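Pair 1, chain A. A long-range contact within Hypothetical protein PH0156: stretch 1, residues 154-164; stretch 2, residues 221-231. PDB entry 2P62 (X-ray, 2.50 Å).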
# COMPACT_ATOMS: atom_id res chain seq x y z
N LEU A 154 -12.92 -0.16 12.90
CA LEU A 154 -13.92 0.34 13.85
C LEU A 154 -13.20 1.01 15.02
O LEU A 154 -13.61 2.07 15.49
CB LEU A 154 -14.81 -0.80 14.36
CG LEU A 154 -16.10 -0.32 15.04
CD1 LEU A 154 -16.95 0.38 13.99
CD2 LEU A 154 -16.87 -1.48 15.66
N SER A 155 -12.12 0.40 15.49
CA SER A 155 -11.34 0.98 16.58
C SER A 155 -10.68 2.27 16.10
O SER A 155 -10.63 3.26 16.84
CB SER A 155 -10.27 0.00 17.05
OG SER A 155 -10.84 -1.21 17.50
N LEU A 156 -10.16 2.26 14.87
CA LEU A 156 -9.51 3.43 14.28
C LEU A 156 -10.54 4.55 14.15
O LEU A 156 -10.24 5.72 14.35
CB LEU A 156 -8.94 3.10 12.89
CG LEU A 156 -7.45 2.75 12.71
CD1 LEU A 156 -6.60 3.98 13.04
CD2 LEU A 156 -7.06 1.59 13.58
N ALA A 157 -11.77 4.17 13.80
CA ALA A 157 -12.84 5.14 13.66
C ALA A 157 -13.15 5.75 15.03
O ALA A 157 -13.50 6.93 15.13
CB ALA A 157 -14.09 4.47 13.10
N TYR A 158 -13.02 4.95 16.09
CA TYR A 158 -13.30 5.43 17.44
C TYR A 158 -12.23 6.42 17.90
O TYR A 158 -12.51 7.39 18.60
CB TYR A 158 -13.41 4.25 18.42
CG TYR A 158 -13.87 4.66 19.80
CD1 TYR A 158 -12.95 4.89 20.81
CD2 TYR A 158 -15.22 4.84 20.08
CE1 TYR A 158 -13.36 5.29 22.08
CE2 TYR A 158 -15.65 5.24 21.34
CZ TYR A 158 -14.71 5.46 22.34
OH TYR A 158 -15.11 5.86 23.59
N LEU A 159 -10.99 6.17 17.48
CA LEU A 159 -9.90 7.06 17.82
C LEU A 159 -10.15 8.39 17.11
O LEU A 159 -9.94 9.46 17.68
CB LEU A 159 -8.56 6.46 17.37
CG LEU A 159 -7.31 7.33 17.59
CD1 LEU A 159 -7.15 7.64 19.07
CD2 LEU A 159 -6.08 6.60 17.07
N ALA A 160 -10.61 8.32 15.86
CA ALA A 160 -10.90 9.52 15.09
C ALA A 160 -11.98 10.32 15.80
O ALA A 160 -11.93 11.55 15.87
CB ALA A 160 -11.36 9.15 13.67
N LYS A 161 -12.97 9.61 16.34
CA LYS A 161 -14.05 10.25 17.07
C LYS A 161 -13.50 11.01 18.28
O LYS A 161 -13.72 12.21 18.41
CB LYS A 161 -15.06 9.19 17.53
CG LYS A 161 -16.30 9.75 18.21
CD LYS A 161 -17.34 8.66 18.38
CE LYS A 161 -18.63 9.20 18.97
NZ LYS A 161 -19.68 8.14 19.00
N LEU A 162 -12.78 10.32 19.15
CA LEU A 162 -12.22 10.98 20.33
C LEU A 162 -11.40 12.20 19.97
O LEU A 162 -11.36 13.18 20.72
CB LEU A 162 -11.34 10.01 21.12
CG LEU A 162 -12.01 8.72 21.58
CD1 LEU A 162 -11.08 7.99 22.55
CD2 LEU A 162 -13.33 9.04 22.26
N ASP A 163 -10.74 12.13 18.82
CA ASP A 163 -9.90 13.21 18.32
C ASP A 163 -10.76 14.34 17.75
O ASP A 163 -10.24 15.38 17.34
CB ASP A 163 -8.97 12.65 17.24
CG ASP A 163 -7.76 13.54 16.99
OD1 ASP A 163 -7.07 13.29 15.98
OD2 ASP A 163 -7.48 14.46 17.77
N GLY A 164 -12.07 14.15 17.73
CA GLY A 164 -12.97 15.17 17.22
C GLY A 164 -13.05 15.26 15.70
O GLY A 164 -13.71 16.16 15.16
N GLU A 221 -2.06 11.43 26.01
CA GLU A 221 -3.14 10.95 26.88
C GLU A 221 -4.38 10.51 26.13
O GLU A 221 -5.09 9.60 26.56
CB GLU A 221 -3.50 12.02 27.91
CG GLU A 221 -2.36 12.29 28.88
CD GLU A 221 -1.75 10.99 29.39
OE1 GLU A 221 -2.51 10.16 29.95
OE2 GLU A 221 -0.52 10.79 29.24
N LEU A 222 -4.64 11.16 25.01
CA LEU A 222 -5.80 10.81 24.21
C LEU A 222 -5.64 9.37 23.69
O LEU A 222 -6.57 8.57 23.79
CB LEU A 222 -5.95 11.79 23.04
CG LEU A 222 -7.17 11.52 22.17
CD1 LEU A 222 -8.45 11.79 22.97
CD2 LEU A 222 -7.11 12.41 20.94
N LEU A 223 -4.46 9.04 23.16
CA LEU A 223 -4.19 7.69 22.64
C LEU A 223 -4.27 6.64 23.74
O LEU A 223 -4.85 5.56 23.55
CB LEU A 223 -2.80 7.62 21.99
CG LEU A 223 -2.41 6.23 21.45
CD1 LEU A 223 -3.16 5.97 20.15
CD2 LEU A 223 -0.90 6.14 21.21
N ILE A 224 -3.68 6.94 24.88
CA ILE A 224 -3.70 6.03 26.01
C ILE A 224 -5.13 5.78 26.44
O ILE A 224 -5.52 4.64 26.70
CB ILE A 224 -2.86 6.59 27.18
CG1 ILE A 224 -1.37 6.49 26.83
CG2 ILE A 224 -3.16 5.84 28.46
CD1 ILE A 224 -0.44 7.14 27.85
N ARG A 225 -5.93 6.84 26.50
CA ARG A 225 -7.34 6.74 26.89
C ARG A 225 -8.08 5.88 25.87
O ARG A 225 -8.90 5.03 26.22
CB ARG A 225 -7.97 8.13 26.94
CG ARG A 225 -9.46 8.12 27.17
CD ARG A 225 -10.09 9.48 26.87
NE ARG A 225 -11.53 9.33 26.74
CZ ARG A 225 -12.35 10.23 26.20
NH1 ARG A 225 -11.86 11.37 25.73
NH2 ARG A 225 -13.65 9.96 26.12
N PHE A 226 -7.78 6.12 24.60
CA PHE A 226 -8.39 5.36 23.52
C PHE A 226 -8.07 3.88 23.70
O PHE A 226 -8.97 3.04 23.72
CB PHE A 226 -7.90 5.89 22.17
CG PHE A 226 -7.92 4.86 21.06
CD1 PHE A 226 -6.74 4.27 20.63
CD2 PHE A 226 -9.12 4.46 20.49
CE1 PHE A 226 -6.75 3.29 19.63
CE2 PHE A 226 -9.15 3.49 19.49
CZ PHE A 226 -7.96 2.90 19.06
N LEU A 227 -6.78 3.57 23.86
CA LEU A 227 -6.31 2.19 24.03
C LEU A 227 -6.99 1.49 25.21
O LEU A 227 -7.20 0.27 25.20
CB LEU A 227 -4.79 2.16 24.25
CG LEU A 227 -3.88 2.53 23.08
CD1 LEU A 227 -2.43 2.58 23.55
CD2 LEU A 227 -4.06 1.52 21.94
N SER A 228 -7.32 2.27 26.24
CA SER A 228 -7.97 1.74 27.43
C SER A 228 -9.47 1.49 27.19
O SER A 228 -9.98 0.41 27.51
CB SER A 228 -7.77 2.71 28.60
OG SER A 228 -8.30 2.18 29.81
N GLU A 229 -10.17 2.46 26.61
CA GLU A 229 -11.61 2.31 26.35
C GLU A 229 -11.92 1.21 25.34
O GLU A 229 -13.02 0.65 25.35
CB GLU A 229 -12.22 3.63 25.86
CG GLU A 229 -11.89 4.83 26.72
CD GLU A 229 -12.71 6.07 26.39
OE1 GLU A 229 -13.08 6.26 25.22
OE2 GLU A 229 -12.95 6.87 27.32
N VAL A 230 -10.97 0.90 24.46
CA VAL A 230 -11.18 -0.14 23.46
C VAL A 230 -10.62 -1.46 23.97
O VAL A 230 -10.73 -2.50 23.32
CB VAL A 230 -10.49 0.21 22.13
CG1 VAL A 230 -10.74 -0.88 21.11
CG2 VAL A 230 -11.02 1.53 21.61
N ASN A 231 -10.04 -1.40 25.16
CA ASN A 231 -9.44 -2.56 25.81
C ASN A 231 -8.29 -3.18 25.00
O ASN A 231 -8.32 -4.36 24.67
CB ASN A 231 -10.51 -3.62 26.11
CG ASN A 231 -10.24 -4.36 27.42
OD1 ASN A 231 -10.08 -3.74 28.49
ND2 ASN A 231 -10.17 -5.69 27.35

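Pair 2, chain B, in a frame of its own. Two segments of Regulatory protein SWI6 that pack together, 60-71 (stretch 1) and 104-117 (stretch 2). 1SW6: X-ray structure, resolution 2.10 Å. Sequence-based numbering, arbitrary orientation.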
# COMPACT_ATOMS: atom_id res chain seq x y z
N LYS B 60 16.00 5.27 12.45
CA LYS B 60 14.80 4.78 11.78
C LYS B 60 13.57 4.95 12.66
O LYS B 60 12.53 5.44 12.20
CB LYS B 60 14.97 3.31 11.40
CG LYS B 60 13.78 2.75 10.63
CD LYS B 60 14.06 1.34 10.14
CE LYS B 60 12.90 0.84 9.28
NZ LYS B 60 13.04 -0.60 8.90
N MET B 61 13.69 4.56 13.93
CA MET B 61 12.58 4.69 14.87
C MET B 61 12.16 6.15 14.97
O MET B 61 10.97 6.45 15.04
CB MET B 61 12.98 4.17 16.26
CG MET B 61 13.48 2.74 16.23
SD MET B 61 14.13 2.19 17.82
CE MET B 61 13.70 0.45 17.76
N LYS B 62 13.13 7.05 14.96
CA LYS B 62 12.84 8.47 15.03
C LYS B 62 12.16 8.92 13.74
O LYS B 62 11.14 9.62 13.78
CB LYS B 62 14.12 9.28 15.23
CG LYS B 62 13.86 10.78 15.37
CD LYS B 62 15.15 11.58 15.43
CE LYS B 62 14.85 13.05 15.69
NZ LYS B 62 16.09 13.88 15.63
N LEU B 63 12.71 8.53 12.60
CA LEU B 63 12.13 8.91 11.32
C LEU B 63 10.69 8.38 11.25
O LEU B 63 9.77 9.09 10.84
CB LEU B 63 12.94 8.33 10.15
CG LEU B 63 12.37 8.61 8.75
CD1 LEU B 63 12.27 10.12 8.56
CD2 LEU B 63 13.27 7.99 7.67
N GLU B 64 10.52 7.13 11.66
CA GLU B 64 9.20 6.51 11.66
C GLU B 64 8.24 7.33 12.51
O GLU B 64 7.07 7.48 12.16
CB GLU B 64 9.27 5.08 12.20
CG GLU B 64 9.81 4.04 11.21
CD GLU B 64 9.73 2.61 11.74
OE1 GLU B 64 10.06 1.66 10.98
OE2 GLU B 64 9.35 2.43 12.92
N ALA B 65 8.74 7.87 13.62
CA ALA B 65 7.90 8.68 14.51
C ALA B 65 7.50 9.97 13.82
O ALA B 65 6.31 10.29 13.71
CB ALA B 65 8.66 8.99 15.81
N PHE B 66 8.50 10.71 13.34
CA PHE B 66 8.28 11.96 12.65
C PHE B 66 7.29 11.78 11.50
O PHE B 66 6.41 12.62 11.28
CB PHE B 66 9.60 12.49 12.11
CG PHE B 66 9.49 13.78 11.34
CD1 PHE B 66 8.85 14.88 11.89
CD2 PHE B 66 10.08 13.91 10.08
CE1 PHE B 66 8.79 16.09 11.21
CE2 PHE B 66 10.03 15.11 9.39
CZ PHE B 66 9.38 16.21 9.95
N LEU B 67 7.42 10.68 10.78
CA LEU B 67 6.57 10.38 9.64
C LEU B 67 5.10 10.19 10.02
O LEU B 67 4.21 10.60 9.27
CB LEU B 67 7.07 9.12 8.92
CG LEU B 67 7.12 9.17 7.39
CD1 LEU B 67 7.39 7.78 6.85
CD2 LEU B 67 5.81 9.70 6.83
N GLN B 68 4.85 9.57 11.17
CA GLN B 68 3.48 9.34 11.62
C GLN B 68 2.84 10.64 12.10
O GLN B 68 1.63 10.83 11.99
CB GLN B 68 3.45 8.30 12.75
CG GLN B 68 2.19 7.44 12.77
CD GLN B 68 2.04 6.58 11.52
OE1 GLN B 68 1.02 5.91 11.33
NE2 GLN B 68 3.07 6.58 10.66
N ARG B 69 3.67 11.55 12.63
CA ARG B 69 3.18 12.84 13.11
C ARG B 69 2.75 13.70 11.92
O ARG B 69 1.91 14.58 12.06
CB ARG B 69 4.26 13.56 13.91
CG ARG B 69 4.73 12.80 15.14
CD ARG B 69 3.57 12.53 16.09
NE ARG B 69 3.25 13.68 16.93
CZ ARG B 69 3.87 13.98 18.07
NH1 ARG B 69 4.85 13.19 18.51
NH2 ARG B 69 3.51 15.04 18.77
N LEU B 70 3.35 13.46 10.76
CA LEU B 70 3.00 14.22 9.57
C LEU B 70 1.69 13.69 9.02
O LEU B 70 0.78 14.46 8.71
CB LEU B 70 4.09 14.08 8.50
CG LEU B 70 5.44 14.76 8.74
CD1 LEU B 70 6.34 14.56 7.53
CD2 LEU B 70 5.23 16.24 9.02
N LEU B 71 1.59 12.36 8.91
CA LEU B 71 0.39 11.71 8.40
C LEU B 71 -0.81 11.85 9.34
O LEU B 71 -1.96 11.81 8.90
CB LEU B 71 0.67 10.22 8.16
CG LEU B 71 1.73 9.88 7.11
CD1 LEU B 71 1.96 8.37 7.07
CD2 LEU B 71 1.28 10.39 5.76
N SER B 104 2.64 23.78 11.03
CA SER B 104 3.98 24.20 10.62
C SER B 104 4.95 23.03 10.53
O SER B 104 5.13 22.27 11.49
CB SER B 104 4.54 25.25 11.59
OG SER B 104 5.89 25.58 11.28
N PHE B 105 5.60 22.90 9.38
CA PHE B 105 6.56 21.82 9.18
C PHE B 105 7.72 22.02 10.14
O PHE B 105 8.26 21.07 10.70
CB PHE B 105 7.09 21.83 7.75
CG PHE B 105 8.02 20.70 7.45
CD1 PHE B 105 7.53 19.41 7.24
CD2 PHE B 105 9.40 20.90 7.43
CE1 PHE B 105 8.40 18.35 7.01
CE2 PHE B 105 10.27 19.84 7.20
CZ PHE B 105 9.77 18.57 6.99
N ASP B 106 8.09 23.29 10.33
CA ASP B 106 9.20 23.63 11.21
C ASP B 106 8.96 23.28 12.67
O ASP B 106 9.88 22.84 13.37
CB ASP B 106 9.51 25.12 11.08
CG ASP B 106 10.95 25.38 10.69
OD1 ASP B 106 11.85 25.04 11.48
OD2 ASP B 106 11.17 25.93 9.58
N SER B 107 7.73 23.46 13.14
CA SER B 107 7.41 23.13 14.52
C SER B 107 7.53 21.62 14.73
O SER B 107 8.18 21.17 15.68
CB SER B 107 6.00 23.60 14.86
OG SER B 107 5.02 22.85 14.17
N LEU B 108 6.89 20.86 13.85
CA LEU B 108 6.92 19.40 13.93
C LEU B 108 8.36 18.91 13.94
O LEU B 108 8.67 17.87 14.52
CB LEU B 108 6.19 18.78 12.74
CG LEU B 108 4.65 18.77 12.79
CD1 LEU B 108 4.09 18.38 11.44
CD2 LEU B 108 4.18 17.80 13.87
N LEU B 109 9.23 19.68 13.30
CA LEU B 109 10.64 19.33 13.22
C LEU B 109 11.31 19.46 14.59
O LEU B 109 12.05 18.56 15.01
CB LEU B 109 11.34 20.23 12.20
CG LEU B 109 12.59 19.64 11.52
CD1 LEU B 109 12.21 18.38 10.78
CD2 LEU B 109 13.18 20.66 10.55
N GLN B 110 11.06 20.57 15.29
CA GLN B 110 11.66 20.77 16.62
C GLN B 110 10.96 19.85 17.61
O GLN B 110 11.56 19.39 18.58
CB GLN B 110 11.51 22.24 17.07
CG GLN B 110 12.26 22.60 18.38
CD GLN B 110 13.67 23.13 18.16
OE1 GLN B 110 13.88 24.27 17.68
NE2 GLN B 110 14.67 22.31 18.51
N GLU B 111 9.69 19.56 17.36
CA GLU B 111 8.90 18.69 18.22
C GLU B 111 9.45 17.27 18.28
O GLU B 111 9.54 16.68 19.35
CB GLU B 111 7.46 18.65 17.72
CG GLU B 111 6.49 18.02 18.71
CD GLU B 111 5.64 16.94 18.08
OE1 GLU B 111 6.12 15.77 17.94
OE2 GLU B 111 4.45 17.21 17.71
N VAL B 112 9.80 16.71 17.12
CA VAL B 112 10.32 15.35 17.06
C VAL B 112 11.77 15.26 17.54
O VAL B 112 12.20 14.21 18.01
CB VAL B 112 10.25 14.78 15.62
CG1 VAL B 112 11.11 15.61 14.69
CG2 VAL B 112 10.71 13.33 15.62
N ASN B 113 12.51 16.35 17.41
CA ASN B 113 13.90 16.37 17.85
C ASN B 113 13.96 16.39 19.38
O ASN B 113 14.96 15.99 19.97
CB ASN B 113 14.63 17.59 17.29
CG ASN B 113 15.04 17.40 15.84
OD1 ASN B 113 15.48 18.33 15.18
ND2 ASN B 113 14.91 16.17 15.35
N ASP B 114 12.88 16.84 20.00
CA ASP B 114 12.80 16.90 21.44
C ASP B 114 12.47 15.52 21.98
O ASP B 114 13.10 15.04 22.92
CB ASP B 114 11.73 17.90 21.89
CG ASP B 114 11.99 19.31 21.38
OD1 ASP B 114 13.17 19.71 21.32
OD2 ASP B 114 11.02 20.01 21.04
N ALA B 115 11.48 14.88 21.37
CA ALA B 115 11.07 13.53 21.77
C ALA B 115 12.24 12.58 21.57
O ALA B 115 12.39 11.60 22.30
CB ALA B 115 9.86 13.08 20.96
N PHE B 116 13.07 12.88 20.58
CA PHE B 116 14.25 12.07 20.27
C PHE B 116 15.47 12.98 20.28
O PHE B 116 16.12 13.17 19.24
CB PHE B 116 14.13 11.40 18.90
CG PHE B 116 12.99 10.43 18.78
CD1 PHE B 116 11.68 10.88 18.66
CD2 PHE B 116 13.24 9.06 18.77
CE1 PHE B 116 10.63 9.97 18.52
CE2 PHE B 116 12.19 8.15 18.63
CZ PHE B 116 10.88 8.61 18.51
N PRO B 117 15.82 13.55 21.45
CA PRO B 117 16.97 14.44 21.58
C PRO B 117 18.25 13.62 21.55
O PRO B 117 19.37 14.15 21.51
CB PRO B 117 16.73 15.09 22.93
CG PRO B 117 16.18 13.93 23.73
CD PRO B 117 15.19 13.30 22.76
O HOH W 1 17.59 15.62 17.98

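Two helix pairs with one backbone arrangement and different side chains between them. In both pairs the helices run roughly antiparallel, with 137° between their N-to-C directions in pair 1 and 142° in pair 2, and their axes approach to 10.2 Å and 10.1 Å. Fourteen central residues superpose with an RMSD of 0.5 Å. The register agrees: the CA atoms of A:Leu159 and A:Phe226 lie 6.1 Å apart, and those of the matching B:Phe66 and B:Val112 5.9 Å apart.

At this central crossing the large aromatic side chain changes sides. In pair 1, A:Phe226 of the second helix is a knob among A:Ser155, A:Tyr158, A:Leu159 and A:Leu162; A:Leu159 covers one face of its ring, with CB of A:Leu159 3.8 Å from the centroid of the A:Phe226 ring in a CH-pi contact. In pair 2 the first helix supplies the knob: B:Phe66 sits among B:Phe105, B:Leu108, B:Leu109 and B:Val112. CD1 of B:Phe66 lies 3.7 Å from CG1 of B:Val112, and CZ of B:Phe66 3.7 Å from CD1 of B:Leu109. The match of B:Leu109, A:Leu223, reaches inward less closely, CD1 of A:Leu223 lying 4.3 Å from CD2 of A:Leu159.

A:Tyr158 and B:Ala65 both point toward the opposing stretch but differ greatly in size. The tyrosine ring meets A:Phe226 edge to edge, CD1 of A:Tyr158 to CD2 of A:Phe226 at 3.9 Å, and OH of A:Tyr158 donates a 2.6 Å hydrogen bond to OE1 of A:Glu229; at the matching position the methyl group of B:Ala115 also points toward the other stretch but makes no contact across it. The methyl group of B:Ala65 instead rests against a phenylalanine, CB of B:Ala65 3.5 Å from CE1 of B:Phe116. That phenylalanine matches A:Val230, CG2 of A:Val230 being 4.0 Å from CD1 of A:Tyr158: a large residue faces a small one in each pair, in opposite order. A:Ser155 and B:Lys62 break this trade: small meets small in pair 1, long meets large in pair 2. OG of A:Ser155 lies 3.6 Å from CG1 of A:Val230, whereas the extended B:Lys62 lays its aliphatic part over one face of the B:Phe116 ring, CG of B:Lys62 to CG of B:Phe116 at 3.5 Å.

Towards the other end, A:Leu162 matches B:Arg69 and A:Arg225 matches B:Glu111. A:Leu162 is a second knob, among A:Leu222, A:Arg225, A:Phe226 and A:Glu229, and its CD2 lies over one face of the A:Arg225 guanidinium. The charges pair along the second helix, NE of A:Arg225 to OE2 of A:Glu229 at 2.9 Å. In pair 2 the salt bridge spans the helices, NH2 of B:Arg69 to OE2 of B:Glu111 at 2.6 Å.

A leucine points inward in both pairs at A:Leu222 and B:Leu108, their side-chain centres 0.8 Å apart after superposition. CD1 of A:Leu222 meets CB of A:Leu162 at 3.9 Å, while CD1 of B:Leu108 meets CD2 of B:Leu70 at 3.4 Å. B:Leu70 matches A:Asp163; OD2 of A:Asp163 approaches CD2 of A:Leu222 to 3.8 Å and is hydrogen-bonded elsewhere in the structure.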